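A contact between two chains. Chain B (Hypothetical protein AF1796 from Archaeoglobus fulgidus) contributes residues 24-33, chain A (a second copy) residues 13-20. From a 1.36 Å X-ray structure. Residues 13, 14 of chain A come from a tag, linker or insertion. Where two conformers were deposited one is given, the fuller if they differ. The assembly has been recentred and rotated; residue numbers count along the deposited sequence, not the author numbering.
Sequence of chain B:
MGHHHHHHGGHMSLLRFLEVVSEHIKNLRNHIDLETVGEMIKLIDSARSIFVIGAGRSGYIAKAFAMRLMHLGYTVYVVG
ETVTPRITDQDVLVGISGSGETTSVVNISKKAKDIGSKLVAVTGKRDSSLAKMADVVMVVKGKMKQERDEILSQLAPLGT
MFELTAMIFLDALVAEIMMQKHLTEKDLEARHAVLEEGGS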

# COMPACT_ATOMS: atom_id res chain seq x y z
N HIS B 24 6.69 24.46 -18.87
CA HIS B 24 7.00 24.32 -17.47
C HIS B 24 8.37 23.68 -17.19
O HIS B 24 9.07 24.08 -16.26
CB HIS B 24 5.90 23.51 -16.81
CG HIS B 24 5.80 23.74 -15.36
ND1 HIS B 24 5.00 24.73 -14.82
CD2 HIS B 24 6.40 23.12 -14.32
CE1 HIS B 24 5.12 24.70 -13.50
NE2 HIS B 24 5.94 23.71 -13.17
N ILE B 25 8.75 22.68 -17.99
CA ILE B 25 10.06 22.05 -17.81
C ILE B 25 11.19 23.00 -18.23
O ILE B 25 12.20 23.10 -17.55
CB ILE B 25 10.11 20.66 -18.49
CG1 ILE B 25 9.10 19.73 -17.80
CG2 ILE B 25 11.51 20.03 -18.38
CD1 ILE B 25 9.16 19.81 -16.23
N LYS B 26 10.97 23.75 -19.30
CA LYS B 26 11.90 24.83 -19.66
C LYS B 26 12.07 25.81 -18.50
O LYS B 26 13.19 26.18 -18.13
CB LYS B 26 11.41 25.54 -20.93
CG LYS B 26 11.62 24.73 -22.22
CD LYS B 26 11.25 25.52 -23.47
CE LYS B 26 10.86 24.59 -24.60
NZ LYS B 26 9.41 24.21 -24.53
N ASN B 27 10.96 26.20 -17.88
CA ASN B 27 11.03 27.14 -16.77
C ASN B 27 11.77 26.56 -15.56
O ASN B 27 12.63 27.23 -14.97
CB ASN B 27 9.65 27.70 -16.45
CG ASN B 27 9.21 28.76 -17.46
OD1 ASN B 27 9.95 29.71 -17.75
ND2 ASN B 27 8.01 28.59 -18.02
N LEU B 28 11.50 25.30 -15.24
CA LEU B 28 12.23 24.62 -14.18
C LEU B 28 13.74 24.63 -14.45
O LEU B 28 14.52 24.91 -13.55
CB LEU B 28 11.75 23.17 -14.01
CG LEU B 28 12.46 22.28 -12.99
CD1 LEU B 28 12.17 22.70 -11.55
CD2 LEU B 28 12.08 20.83 -13.23
N ARG B 29 14.11 24.32 -15.68
CA ARG B 29 15.51 24.29 -16.10
C ARG B 29 16.18 25.63 -15.88
O ARG B 29 17.35 25.69 -15.51
CB ARG B 29 15.60 23.91 -17.58
CG ARG B 29 15.41 22.44 -17.85
CD ARG B 29 15.21 22.09 -19.33
NE ARG B 29 16.44 22.37 -20.08
CZ ARG B 29 16.52 22.49 -21.39
NH1 ARG B 29 15.45 22.34 -22.15
NH2 ARG B 29 17.71 22.74 -21.93
N ASN B 30 15.44 26.71 -16.08
CA ASN B 30 16.02 28.04 -15.93
C ASN B 30 16.11 28.51 -14.50
O ASN B 30 16.97 29.33 -14.22
CB ASN B 30 15.29 29.09 -16.80
CG ASN B 30 15.43 28.81 -18.30
OD1 ASN B 30 14.56 29.15 -19.08
ND2 ASN B 30 16.53 28.16 -18.69
N HIS B 31 15.27 28.00 -13.60
CA HIS B 31 15.11 28.64 -12.29
C HIS B 31 15.45 27.87 -11.01
O HIS B 31 15.46 28.43 -9.90
CB HIS B 31 13.72 29.27 -12.18
CG HIS B 31 13.31 30.03 -13.40
ND1 HIS B 31 12.07 29.89 -13.99
CD2 HIS B 31 13.99 30.92 -14.17
CE1 HIS B 31 12.00 30.67 -15.05
NE2 HIS B 31 13.15 31.30 -15.19
N ILE B 32 15.73 26.58 -11.17
CA ILE B 32 16.10 25.73 -10.04
C ILE B 32 17.25 26.34 -9.23
O ILE B 32 18.26 26.79 -9.77
CB ILE B 32 16.41 24.30 -10.55
CG1 ILE B 32 16.48 23.31 -9.39
CG2 ILE B 32 17.68 24.29 -11.41
CD1 ILE B 32 16.42 21.89 -9.86
N ASP B 33 17.05 26.41 -7.92
CA ASP B 33 18.02 27.02 -7.03
C ASP B 33 19.11 25.99 -6.76
O ASP B 33 18.90 25.06 -5.98
CB ASP B 33 17.30 27.46 -5.74
CG ASP B 33 18.20 28.18 -4.78
OD1 ASP B 33 19.43 27.98 -4.81
OD2 ASP B 33 17.74 28.98 -3.92
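Chain A (13-20) SLLRFLEV

No direct hydrogen bond joins the two stretches; the polar link between them is a single water, which accepts from Arg B29 NE at 2.6 Å and donates to Leu A15 O at 2.8 Å. Everything else across this contact is packing, and it buries a modest 372 Å² summed over both sides. Chain A contributes one unbroken stretch of helix, residues 13-20, which begins before the tag residue Ser A13 and runs on past Val A20. Its backbone keeps helical phi/psi throughout, with i to i+4 bonds such as Leu A18 N to Leu A14 O at 3.2 Å and Glu A19 N to Leu A15 O at 3.0 Å. It lies nearly antiparallel to helix 24-31 of chain B, the N-to-C directions making an angle of 167° and the axes approaching to 9.8 Å. The register is set by Arg B29 and Leu A18, whose CA atoms are 6.4 Å apart; from there, later residues of chain A run toward the start of the chain B stretch and earlier ones toward its end.

Leu A18 is the centre of the contact. Its CA-to-CB bond points toward chain B, its chi angles are m and t, and 91 Å² of it is covered. Leu A18 CB rests 3.3 Å from Arg B29 CG, Leu A18 CD2 meets Leu B28 CD2 at 3.8 Å, and the carbonyl Leu A18 O lies 4.0 Å from Ile B25 CG2. The CA-to-CB bond of Arg B29 points sideways, but the end of the side chain comes nearer to chain A, so the aliphatic part of the side chain packs on Leu A18 while the guanidinium reaches Glu A19. There Glu A19 CG sits over one face of the guanidinium, 3.4 Å from Arg B29 NH2; the contact is made by a methylene, and the end of the glutamate side chain leads away.

At the other end, Ile B32 is the first residue to leave helical phi/psi, at -52/130, yet its CA-to-CB bond still points toward chain A. With both chi angles t, it places Ile B32 CD1 3.6 Å from Leu A14 CD2 and Ile B32 CG2 3.9 Å from Leu A15 CD2, bringing two successive leucines against one isoleucine. Leu A14, like Ser A13, belongs to the expression tag, so this part of the packing includes a non-native residue. Leu A15 CD2 also lies 4.1 Å from Arg B29 O. The CA-to-CB bonds of Arg A16 and Val A20 point away from chain B, and neither residue makes contact with it here.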

# COMPACT_ATOMS: atom_id res chain seq x y z
N SER A 13 24.77 17.39 -14.27
CA SER A 13 23.96 16.22 -14.62
C SER A 13 22.47 16.46 -14.33
O SER A 13 21.61 16.00 -15.06
CB SER A 13 24.47 14.98 -13.92
OG SER A 13 25.71 14.62 -14.51
N LEU A 14 22.18 17.17 -13.25
CA LEU A 14 20.78 17.55 -12.97
C LEU A 14 20.19 18.31 -14.18
O LEU A 14 19.11 18.00 -14.69
CB LEU A 14 20.68 18.40 -11.69
CG LEU A 14 19.29 18.59 -11.07
CD1 LEU A 14 19.36 18.89 -9.59
CD2 LEU A 14 18.47 19.62 -11.77
N LEU A 15 20.95 19.29 -14.66
CA LEU A 15 20.48 20.13 -15.77
C LEU A 15 20.41 19.37 -17.09
O LEU A 15 19.45 19.54 -17.85
CB LEU A 15 21.32 21.42 -15.86
CG LEU A 15 21.35 22.28 -14.57
CD1 LEU A 15 22.37 23.40 -14.74
CD2 LEU A 15 20.00 22.88 -14.17
N ARG A 16 21.38 18.48 -17.32
CA ARG A 16 21.39 17.66 -18.53
C ARG A 16 20.17 16.74 -18.53
O ARG A 16 19.50 16.57 -19.57
CB ARG A 16 22.68 16.85 -18.60
CG ARG A 16 22.80 15.87 -19.74
CD ARG A 16 24.25 15.45 -20.00
NE ARG A 16 24.92 16.61 -20.56
CZ ARG A 16 25.05 16.86 -21.86
NH1 ARG A 16 24.64 16.00 -22.79
NH2 ARG A 16 25.62 17.98 -22.22
N PHE A 17 19.84 16.17 -17.37
CA PHE A 17 18.66 15.33 -17.29
C PHE A 17 17.39 16.11 -17.69
O PHE A 17 16.57 15.62 -18.45
CB PHE A 17 18.53 14.77 -15.86
CG PHE A 17 17.29 13.93 -15.67
CD1 PHE A 17 16.10 14.54 -15.24
CD2 PHE A 17 17.27 12.58 -15.96
CE1 PHE A 17 14.95 13.79 -15.09
CE2 PHE A 17 16.12 11.83 -15.79
CZ PHE A 17 14.94 12.45 -15.37
N LEU A 18 17.25 17.33 -17.18
CA LEU A 18 16.10 18.13 -17.53
C LEU A 18 16.03 18.45 -19.02
O LEU A 18 14.95 18.45 -19.59
CB LEU A 18 16.07 19.41 -16.70
CG LEU A 18 15.93 19.22 -15.19
CD1 LEU A 18 16.01 20.54 -14.47
CD2 LEU A 18 14.65 18.47 -14.84
N GLU A 19 17.18 18.66 -19.64
CA GLU A 19 17.21 18.88 -21.09
C GLU A 19 16.69 17.64 -21.80
O GLU A 19 15.89 17.75 -22.72
CB GLU A 19 18.61 19.22 -21.59
CG GLU A 19 18.71 19.65 -23.07
CD GLU A 19 18.50 18.55 -24.11
OE1 GLU A 19 19.02 17.45 -23.94
OE2 GLU A 19 17.81 18.80 -25.15
N VAL A 20 17.13 16.46 -21.38
CA VAL A 20 16.66 15.21 -21.99
C VAL A 20 15.15 15.06 -21.83
O VAL A 20 14.47 14.74 -22.79
CB VAL A 20 17.40 13.98 -21.43
CG1 VAL A 20 16.79 12.68 -21.98
CG2 VAL A 20 18.86 14.08 -21.76
O HOH W 1 18.69 22.11 -18.74